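Local coordinates for protein tapirin (Caldicellulosiruptor hydrothermalis, PDB 6N2C) that probably binds cellulose at the cell surface, through a zinc-containing C-terminal beta-helix domain, and so attaches the thermophilic bacterium to plant biomass, at residues A371-K382 and N390-T401; A481-G490 and V512-S520. One frame throughout, in Å; residues are numbered along the deposited sequence.

Contact 1 (371-382 with 390-401) and contact 2 (481-490 with 512-520) lie toward opposite ends of one beta-helix, their centres 58 Å apart and their nearest atoms about 48 Å apart. Both pair parallel strands along the same run of strands, contact 1 between two consecutive coils and contact 2 where 483-488 closes the far end. In contact 1 the chain goes round corners, whereas contact 2 joins two straight strands linked through helix 494-500. The zinc ion, held by His-530, Asp-532 and Glu-551, belongs to the neighbourhood of contact 2: the Gln-513 side chain comes within about 8 Å of the metal. Contact 1 is away from that site.

Contact 1: residues A371-K382 and N390-T401; sequences APDTVLYCNNLK and NVKKIVCSGTIT
Tyr-377 and Val-395 stand side by side on two successive coils of a right-handed parallel beta-helix, pointing the same way from strands 374-378 and 393-396, whose axes run 4.7 Å apart. With its CG opposite the carbonyl carbon (chi1 -62°), the tyrosine brings CD2 to 3.7 Å from Val-395 CB, and the ring of Phe-442 also meets it. A water links its OH to NZ of Lys-393, a fully extended chain that also forms a salt bridge with Glu-418. A long amphipathic side chain suits this outer face, where its CB stands beside Val-375 CG1 and the extended chain carries the ammonium away to polar partners.

The other face, carrying Leu-376, Cys-378, Ile-394 and Cys-396, is buried inside the coil. Leu-376 meets Val-391 at about a right angle, its CD1 3.6 Å from Val-391 CG1; branched aliphatic groups suit this interior because they interlock without needing polar partners.

Corners interrupt the ladder. At 371-374 a type I turn presents Asp-373, whose OD1 takes the ammonium of Lys-392 at 2.9 Å NZ to OD1 from above the carboxylate plane. The lysine bends at chi3 (85°) to make this salt bridge, while Asp-373 OD2 accepts from Gly-352 N. At the next corner the register slips by one residue, and there the side chain of Asn-380 bonds both ways: its ND2 donates to Asn-359 OD1 on the preceding coil, while Thr-399 N reaches Asn-380 OD1 at 2.9 Å, in the carbonyl plane.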
loop_
_atom_site.group_PDB
_atom_site.type_symbol
_atom_site.label_atom_id
_atom_site.label_comp_id
_atom_site.label_asym_id
_atom_site.label_seq_id
_atom_site.Cartn_x
_atom_site.Cartn_y
_atom_site.Cartn_z
ATOM N N ALA A 371 -20.811 15.480 1.100
ATOM C CA ALA A 371 -21.242 14.194 0.479
ATOM C C ALA A 371 -22.724 14.190 0.263
ATOM O O ALA A 371 -23.425 13.352 0.808
ATOM C CB ALA A 371 -20.815 13.030 1.375
ATOM N N PRO A 372 -23.221 15.136 -0.566
ATOM C CA PRO A 372 -24.670 15.399 -0.549
ATOM C C PRO A 372 -25.529 14.235 -1.004
ATOM O O PRO A 372 -26.692 14.214 -0.669
ATOM C CB PRO A 372 -24.797 16.607 -1.502
ATOM C CG PRO A 372 -23.660 16.375 -2.473
ATOM C CD PRO A 372 -22.535 16.002 -1.536
ATOM N N ASP A 373 -24.988 13.264 -1.774
ATOM C CA ASP A 373 -25.717 12.065 -2.165
ATOM C C ASP A 373 -25.456 10.829 -1.302
ATOM O O ASP A 373 -25.975 9.708 -1.584
ATOM C CB ASP A 373 -25.459 11.676 -3.661
ATOM C CG ASP A 373 -26.438 10.649 -4.167
ATOM O OD1 ASP A 373 -27.676 10.796 -3.858
ATOM O OD2 ASP A 373 -26.060 9.631 -4.810
ATOM N N THR A 374 -24.727 11.003 -0.211
ATOM C CA THR A 374 -24.219 9.816 0.494
ATOM C C THR A 374 -25.122 9.438 1.614
ATOM O O THR A 374 -25.610 10.348 2.365
ATOM C CB THR A 374 -22.788 10.102 1.014
ATOM O OG1 THR A 374 -21.944 10.445 -0.058
ATOM C CG2 THR A 374 -22.145 8.924 1.833
ATOM N N VAL A 375 -25.261 8.103 1.808
ATOM C CA VAL A 375 -25.863 7.563 2.962
ATOM C C VAL A 375 -24.779 7.100 3.940
ATOM O O VAL A 375 -23.868 6.374 3.527
ATOM C CB VAL A 375 -26.786 6.395 2.590
ATOM C CG1 VAL A 375 -27.489 5.868 3.811
ATOM C CG2 VAL A 375 -27.778 6.831 1.524
ATOM N N LEU A 376 -24.889 7.472 5.204
ATOM C CA LEU A 376 -23.979 7.063 6.252
ATOM C C LEU A 376 -24.717 6.199 7.275
ATOM O O LEU A 376 -25.797 6.594 7.784
ATOM C CB LEU A 376 -23.325 8.265 6.914
ATOM C CG LEU A 376 -22.543 9.101 5.877
ATOM C CD1 LEU A 376 -23.379 10.260 5.399
ATOM C CD2 LEU A 376 -21.221 9.595 6.392
ATOM N N TYR A 377 -24.152 5.032 7.579
ATOM C CA TYR A 377 -24.667 4.129 8.570
ATOM C C TYR A 377 -23.652 4.052 9.735
ATOM O O TYR A 377 -22.475 3.798 9.492
ATOM C CB TYR A 377 -24.832 2.684 7.987
ATOM C CG TYR A 377 -25.760 2.536 6.872
ATOM C CD1 TYR A 377 -25.405 2.780 5.583
ATOM C CD2 TYR A 377 -27.070 2.151 7.130
ATOM C CE1 TYR A 377 -26.283 2.672 4.538
ATOM C CE2 TYR A 377 -27.963 2.012 6.109
ATOM C CZ TYR A 377 -27.591 2.247 4.827
ATOM O OH TYR A 377 -28.516 2.136 3.816
ATOM N N CYS A 378 -24.117 4.263 10.957
ATOM C CA CYS A 378 -23.317 4.096 12.141
ATOM C C CYS A 378 -24.058 3.476 13.319
ATOM O O CYS A 378 -25.308 3.554 13.424
ATOM C CB CYS A 378 -22.585 5.407 12.536
ATOM S SG CYS A 378 -23.759 6.689 13.036
ATOM N N ASN A 379 -23.279 2.907 14.247
ATOM C CA ASN A 379 -23.826 2.513 15.524
ATOM C C ASN A 379 -23.934 3.720 16.468
ATOM O O ASN A 379 -25.029 4.055 16.943
ATOM C CB ASN A 379 -23.016 1.390 16.142
ATOM C CG ASN A 379 -23.457 1.118 17.614
ATOM O OD1 ASN A 379 -24.649 1.199 17.939
ATOM N ND2 ASN A 379 -22.515 0.722 18.458
ATOM N N ASN A 380 -22.827 4.449 16.678
ATOM C CA ASN A 380 -22.885 5.640 17.470
ATOM C C ASN A 380 -22.415 6.806 16.639
ATOM O O ASN A 380 -21.431 6.686 15.893
ATOM C CB ASN A 380 -22.060 5.502 18.735
ATOM C CG ASN A 380 -22.622 4.475 19.695
ATOM O OD1 ASN A 380 -23.831 4.411 19.967
ATOM N ND2 ASN A 380 -21.710 3.671 20.272
ATOM N N LEU A 381 -23.103 7.942 16.793
ATOM C CA LEU A 381 -22.772 9.211 16.140
ATOM C C LEU A 381 -22.464 10.230 17.210
ATOM O O LEU A 381 -23.312 10.448 18.083
ATOM C CB LEU A 381 -23.922 9.713 15.363
ATOM C CG LEU A 381 -23.784 11.084 14.634
ATOM C CD1 LEU A 381 -22.653 11.006 13.661
ATOM C CD2 LEU A 381 -25.015 11.464 13.890
ATOM N N LYS A 382 -21.269 10.848 17.165
ATOM C CA LYS A 382 -20.901 11.956 18.061
ATOM C C LYS A 382 -20.616 13.179 17.237
ATOM O O LYS A 382 -19.827 13.117 16.303
ATOM C CB LYS A 382 -19.672 11.638 18.924
ATOM C CG LYS A 382 -19.249 12.763 19.859
ATOM C CD LYS A 382 -18.091 12.294 20.720
ATOM C CE LYS A 382 -17.581 13.351 21.661
ATOM N NZ LYS A 382 -18.561 13.859 22.718
ATOM N N ASN A 390 -22.985 17.756 5.044
ATOM C CA ASN A 390 -23.860 17.889 3.896
ATOM C C ASN A 390 -24.041 16.486 3.273
ATOM O O ASN A 390 -23.186 16.052 2.447
ATOM C CB ASN A 390 -23.244 18.892 2.932
ATOM C CG ASN A 390 -24.078 19.087 1.697
ATOM O OD1 ASN A 390 -25.304 18.858 1.711
ATOM N ND2 ASN A 390 -23.433 19.436 0.615
ATOM N N VAL A 391 -25.107 15.781 3.651
ATOM C CA VAL A 391 -25.308 14.420 3.262
ATOM C C VAL A 391 -26.730 14.145 2.921
ATOM O O VAL A 391 -27.604 15.019 3.112
ATOM C CB VAL A 391 -24.852 13.444 4.358
ATOM C CG1 VAL A 391 -23.432 13.767 4.767
ATOM C CG2 VAL A 391 -25.708 13.559 5.619
ATOM N N LYS A 392 -26.989 12.951 2.396
ATOM C CA LYS A 392 -28.378 12.596 2.070
ATOM C C LYS A 392 -29.103 11.965 3.249
ATOM O O LYS A 392 -30.237 12.339 3.550
ATOM C CB LYS A 392 -28.383 11.711 0.859
ATOM C CG LYS A 392 -29.773 11.290 0.376
ATOM C CD LYS A 392 -29.759 10.762 -1.048
ATOM C CE LYS A 392 -29.409 9.289 -1.100
ATOM N NZ LYS A 392 -29.245 8.826 -2.510
ATOM N N LYS A 393 -28.530 10.941 3.859
ATOM C CA LYS A 393 -29.179 10.244 4.969
ATOM C C LYS A 393 -28.170 9.728 5.960
ATOM O O LYS A 393 -27.081 9.301 5.586
ATOM C CB LYS A 393 -30.042 9.054 4.465
ATOM C CG LYS A 393 -30.812 8.266 5.513
ATOM C CD LYS A 393 -31.608 7.116 4.902
ATOM C CE LYS A 393 -32.597 6.543 5.887
ATOM N NZ LYS A 393 -33.297 5.345 5.288
ATOM N N ILE A 394 -28.527 9.792 7.242
ATOM C CA ILE A 394 -27.740 9.136 8.282
ATOM C C ILE A 394 -28.675 8.158 8.971
ATOM O O ILE A 394 -29.813 8.488 9.341
ATOM C CB ILE A 394 -27.155 10.131 9.270
ATOM C CG1 ILE A 394 -26.286 11.175 8.554
ATOM C CG2 ILE A 394 -26.459 9.467 10.452
ATOM C CD1 ILE A 394 -25.781 12.311 9.439
ATOM N N VAL A 395 -28.154 6.977 9.220
ATOM C CA VAL A 395 -28.810 5.936 9.984
ATOM C C VAL A 395 -27.986 5.705 11.200
ATOM O O VAL A 395 -26.821 5.372 11.079
ATOM C CB VAL A 395 -28.915 4.643 9.128
ATOM C CG1 VAL A 395 -29.481 3.496 9.948
ATOM C CG2 VAL A 395 -29.815 4.902 7.950
ATOM N N CYS A 396 -28.539 5.822 12.404
ATOM C CA CYS A 396 -27.779 5.600 13.591
ATOM C C CYS A 396 -28.568 4.534 14.411
ATOM O O CYS A 396 -29.667 4.828 14.892
ATOM C CB CYS A 396 -27.593 6.884 14.420
ATOM S SG CYS A 396 -26.756 6.601 15.973
ATOM N N SER A 397 -28.013 3.328 14.614
ATOM C CA SER A 397 -28.705 2.274 15.386
ATOM C C SER A 397 -28.463 2.341 16.850
ATOM O O SER A 397 -29.172 1.669 17.620
ATOM C CB SER A 397 -28.218 0.933 14.870
ATOM O OG SER A 397 -26.787 0.880 15.048
ATOM N N GLY A 398 -27.457 3.131 17.326
ATOM C CA GLY A 398 -27.081 3.169 18.718
ATOM C C GLY A 398 -27.496 4.481 19.338
ATOM O O GLY A 398 -28.671 4.769 19.400
ATOM N N THR A 399 -26.530 5.323 19.717
ATOM C CA THR A 399 -26.845 6.572 20.396
ATOM C C THR A 399 -26.194 7.709 19.601
ATOM O O THR A 399 -25.035 7.598 19.109
ATOM C CB THR A 399 -26.237 6.463 21.798
ATOM O OG1 THR A 399 -26.909 5.385 22.500
ATOM C CG2 THR A 399 -26.374 7.741 22.554
ATOM N N ILE A 400 -26.900 8.829 19.530
ATOM C CA ILE A 400 -26.368 10.098 18.993
ATOM C C ILE A 400 -26.040 10.949 20.220
ATOM O O ILE A 400 -26.946 11.230 21.071
ATOM C CB ILE A 400 -27.398 10.822 18.152
ATOM C CG1 ILE A 400 -27.760 9.999 16.953
ATOM C CG2 ILE A 400 -26.910 12.187 17.664
ATOM C CD1 ILE A 400 -28.740 10.576 15.981
ATOM N N THR A 401 -24.760 11.357 20.309
ATOM C CA THR A 401 -24.284 12.213 21.363
ATOM C C THR A 401 -23.976 13.582 20.700
ATOM O O THR A 401 -23.136 13.681 19.786
ATOM C CB THR A 401 -23.073 11.586 22.021
ATOM O OG1 THR A 401 -23.495 10.364 22.658
ATOM C CG2 THR A 401 -22.535 12.500 23.103
HETATM O O HOH W 1 -31.477 3.210 4.498
HETATM O O HOH W 2 -25.130 3.134 21.883
HETATM O O HOH W 3 -20.607 15.194 21.608
#

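Contact 2: residues A481-G490 and V512-S520; sequences ANYYSLVSTG and VQIFVITKS
Gln-513 and Asn-482 begin a ladder of parallel beta strands, 483-488 beside 513-518, at one end of the beta-helix; with helix 494-500 between them they form a beta-alpha-beta unit. Gln-513 N donates to Asn-482 O at 2.9 Å, from above the carbonyl plane, and Tyr-484 N returns a bond to Gln-513 O. The alternation continues to Lys-519 N, which gives Ser-488 O a bond of 3.0 Å.

On its other side, Ile-514 bonds through its backbone to Asp-532 and Val-534. The Gln-513 side chain runs alongside that of Asn-482, the amide planes 37° apart, and lies about 4 Å from the side chain of the zinc ligand Asp-532. A leucine here, without the amide, would probably leave Asp-532 and the Asn-482 amide beside an apolar group, with no polar neighbour from this side chain.

On the face of Tyr-484, Val-512 CG2 meets the ring edge, 3.6 Å from CD1; on the other face the edge of the Phe-515 ring meets Tyr-483 CB. In the conformer described, Ser-485 OG bonds to Ile-478 O, and Lys-519 NZ finds Ile-471 O.

Past the strand, Gly-490 adopts a positive phi (84°) that a side chain would strain. Ser-488 OG lies opposite its own backbone N (chi1 -176°), bonds to Asp-495 OD2, and in an ST turn accepts from Gly-490 N at 3.0 Å.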
loop_
_atom_site.group_PDB
_atom_site.type_symbol
_atom_site.label_atom_id
_atom_site.label_comp_id
_atom_site.label_asym_id
_atom_site.label_seq_id
_atom_site.Cartn_x
_atom_site.Cartn_y
_atom_site.Cartn_z
ATOM N N ALA A 481 27.222 -13.162 -23.641
ATOM C CA ALA A 481 27.797 -11.984 -24.280
ATOM C C ALA A 481 27.307 -10.717 -23.564
ATOM O O ALA A 481 28.025 -9.723 -23.537
ATOM C CB ALA A 481 27.402 -11.920 -25.756
ATOM N N ASN A 482 26.041 -10.684 -23.177
ATOM C CA ASN A 482 25.450 -9.462 -22.581
ATOM C C ASN A 482 25.117 -9.671 -21.054
ATOM O O ASN A 482 24.204 -8.978 -20.573
ATOM C CB ASN A 482 24.213 -8.981 -23.330
ATOM C CG ASN A 482 23.061 -10.018 -23.394
ATOM O OD1 ASN A 482 23.296 -11.212 -23.278
ATOM N ND2 ASN A 482 21.860 -9.580 -23.742
ATOM N N TYR A 483 25.754 -10.656 -20.392
ATOM C CA TYR A 483 25.442 -10.887 -18.992
ATOM C C TYR A 483 26.430 -11.661 -18.186
ATOM O O TYR A 483 27.253 -12.445 -18.723
ATOM C CB TYR A 483 24.109 -11.541 -18.816
ATOM C CG TYR A 483 24.028 -12.991 -19.323
ATOM C CD1 TYR A 483 24.201 -14.075 -18.439
ATOM C CD2 TYR A 483 23.623 -13.292 -20.636
ATOM C CE1 TYR A 483 24.067 -15.414 -18.873
ATOM C CE2 TYR A 483 23.427 -14.633 -21.038
ATOM C CZ TYR A 483 23.704 -15.683 -20.188
ATOM O OH TYR A 483 23.449 -17.014 -20.598
ATOM N N TYR A 484 26.394 -11.406 -16.861
ATOM C CA TYR A 484 27.070 -12.192 -15.888
ATOM C C TYR A 484 26.107 -12.611 -14.814
ATOM O O TYR A 484 25.168 -11.894 -14.528
ATOM C CB TYR A 484 28.222 -11.441 -15.242
ATOM C CG TYR A 484 29.372 -11.152 -16.171
ATOM C CD1 TYR A 484 29.397 -9.977 -16.918
ATOM C CD2 TYR A 484 30.430 -12.032 -16.274
ATOM C CE1 TYR A 484 30.450 -9.701 -17.757
ATOM C CE2 TYR A 484 31.494 -11.779 -17.141
ATOM C CZ TYR A 484 31.505 -10.598 -17.863
ATOM O OH TYR A 484 32.542 -10.328 -18.709
ATOM N N SER A 485 26.288 -13.825 -14.317
ATOM C CA SER A 485 25.451 -14.392 -13.220
ATOM C C SER A 485 26.349 -14.808 -12.081
ATOM O O SER A 485 27.545 -15.054 -12.271
ATOM C CB SER A 485 24.611 -15.588 -13.661
ATOM O OG SER A 485 23.800 -15.354 -14.816
ATOM N N LEU A 486 25.752 -14.872 -10.877
ATOM C CA LEU A 486 26.382 -15.411 -9.701
ATOM C C LEU A 486 25.314 -16.034 -8.830
ATOM O O LEU A 486 24.318 -15.375 -8.464
ATOM C CB LEU A 486 27.157 -14.291 -8.964
ATOM C CG LEU A 486 27.665 -14.612 -7.557
ATOM C CD1 LEU A 486 28.717 -15.708 -7.663
ATOM C CD2 LEU A 486 28.083 -13.389 -6.746
ATOM N N VAL A 487 25.557 -17.329 -8.459
ATOM C CA VAL A 487 24.800 -18.055 -7.468
ATOM C C VAL A 487 25.830 -18.290 -6.360
ATOM O O VAL A 487 26.821 -18.953 -6.636
ATOM C CB VAL A 487 24.163 -19.379 -7.927
ATOM C CG1 VAL A 487 23.172 -19.908 -6.876
ATOM C CG2 VAL A 487 23.358 -19.191 -9.253
ATOM N N SER A 488 25.571 -17.670 -5.173
ATOM C CA SER A 488 26.575 -17.592 -4.132
ATOM C C SER A 488 26.097 -18.138 -2.817
ATOM O O SER A 488 24.997 -17.816 -2.393
ATOM C CB SER A 488 27.020 -16.173 -3.959
ATOM O OG SER A 488 28.106 -16.090 -2.983
ATOM N N THR A 489 26.973 -18.930 -2.154
ATOM C CA THR A 489 26.719 -19.394 -0.790
ATOM C C THR A 489 27.007 -18.252 0.176
ATOM O O THR A 489 26.607 -18.347 1.361
ATOM C CB THR A 489 27.594 -20.605 -0.391
ATOM O OG1 THR A 489 28.955 -20.228 -0.555
ATOM C CG2 THR A 489 27.316 -21.836 -1.202
ATOM N N GLY A 490 27.677 -17.185 -0.244
ATOM C CA GLY A 490 28.033 -16.111 0.634
ATOM C C GLY A 490 29.334 -16.347 1.425
ATOM O O GLY A 490 29.687 -15.546 2.240
ATOM N N VAL A 512 26.332 -4.547 -19.251
ATOM C CA VAL A 512 25.890 -5.904 -19.286
ATOM C C VAL A 512 24.937 -6.172 -18.148
ATOM O O VAL A 512 25.013 -5.559 -17.069
ATOM C CB VAL A 512 27.053 -6.887 -19.212
ATOM C CG1 VAL A 512 28.027 -6.587 -20.368
ATOM C CG2 VAL A 512 27.801 -6.859 -17.896
ATOM N N GLN A 513 24.118 -7.151 -18.370
ATOM C CA GLN A 513 23.156 -7.539 -17.376
ATOM C C GLN A 513 23.807 -8.273 -16.264
ATOM O O GLN A 513 24.773 -8.966 -16.451
ATOM C CB GLN A 513 22.022 -8.326 -17.985
ATOM C CG GLN A 513 21.291 -7.706 -19.212
ATOM C CD GLN A 513 20.405 -8.607 -20.011
ATOM O OE1 GLN A 513 20.416 -9.841 -19.806
ATOM N NE2 GLN A 513 19.673 -8.042 -20.998
ATOM N N ILE A 514 23.187 -8.155 -15.071
ATOM C CA ILE A 514 23.751 -8.706 -13.850
ATOM C C ILE A 514 22.666 -9.490 -13.146
ATOM O O ILE A 514 21.619 -8.940 -12.857
ATOM C CB ILE A 514 24.311 -7.600 -12.936
ATOM C CG1 ILE A 514 25.479 -6.817 -13.569
ATOM C CG2 ILE A 514 24.733 -8.157 -11.593
ATOM C CD1 ILE A 514 26.672 -7.648 -13.737
ATOM N N PHE A 515 22.953 -10.754 -12.823
ATOM C CA PHE A 515 21.990 -11.593 -12.111
ATOM C C PHE A 515 22.684 -12.187 -10.885
ATOM O O PHE A 515 23.636 -12.971 -11.028
ATOM C CB PHE A 515 21.474 -12.704 -13.056
ATOM C CG PHE A 515 20.830 -12.167 -14.252
ATOM C CD1 PHE A 515 19.513 -11.775 -14.266
ATOM C CD2 PHE A 515 21.602 -11.963 -15.429
ATOM C CE1 PHE A 515 18.917 -11.245 -15.404
ATOM C CE2 PHE A 515 21.015 -11.408 -16.516
ATOM C CZ PHE A 515 19.705 -11.093 -16.536
ATOM N N VAL A 516 22.195 -11.818 -9.706
ATOM C CA VAL A 516 22.750 -12.269 -8.419
ATOM C C VAL A 516 21.728 -12.986 -7.591
ATOM O O VAL A 516 20.637 -12.464 -7.333
ATOM C CB VAL A 516 23.390 -11.100 -7.658
ATOM C CG1 VAL A 516 24.018 -11.621 -6.379
ATOM C CG2 VAL A 516 24.430 -10.421 -8.462
ATOM N N ILE A 517 22.038 -14.228 -7.173
ATOM C CA ILE A 517 21.189 -14.990 -6.309
ATOM C C ILE A 517 22.062 -15.493 -5.164
ATOM O O ILE A 517 22.977 -16.311 -5.449
ATOM C CB ILE A 517 20.529 -16.162 -7.006
ATOM C CG1 ILE A 517 19.686 -15.700 -8.231
ATOM C CG2 ILE A 517 19.589 -16.879 -5.999
ATOM C CD1 ILE A 517 20.512 -15.667 -9.518
ATOM N N THR A 518 21.799 -15.073 -3.932
ATOM C CA THR A 518 22.838 -15.313 -2.890
ATOM C C THR A 518 22.284 -15.536 -1.532
ATOM O O THR A 518 21.169 -15.093 -1.223
ATOM C CB THR A 518 23.810 -14.165 -2.808
ATOM O OG1 THR A 518 24.818 -14.455 -1.792
ATOM C CG2 THR A 518 23.171 -12.845 -2.452
ATOM N N LYS A 519 22.937 -16.446 -0.775
ATOM C CA LYS A 519 22.572 -16.645 0.628
ATOM C C LYS A 519 23.046 -15.524 1.524
ATOM O O LYS A 519 22.598 -15.407 2.661
ATOM C CB LYS A 519 23.189 -17.911 1.160
ATOM C CG LYS A 519 22.618 -19.162 0.650
ATOM C CD LYS A 519 22.730 -20.392 1.646
ATOM C CE LYS A 519 24.143 -20.862 1.804
ATOM N NZ LYS A 519 24.228 -22.296 2.294
ATOM N N SER A 520 23.958 -14.696 1.079
ATOM C CA SER A 520 24.408 -13.482 1.771
ATOM C C SER A 520 23.391 -12.361 1.552
ATOM O O SER A 520 22.351 -12.572 0.902
ATOM C CB SER A 520 25.835 -13.023 1.297
ATOM O OG SER A 520 25.869 -12.530 -0.057
#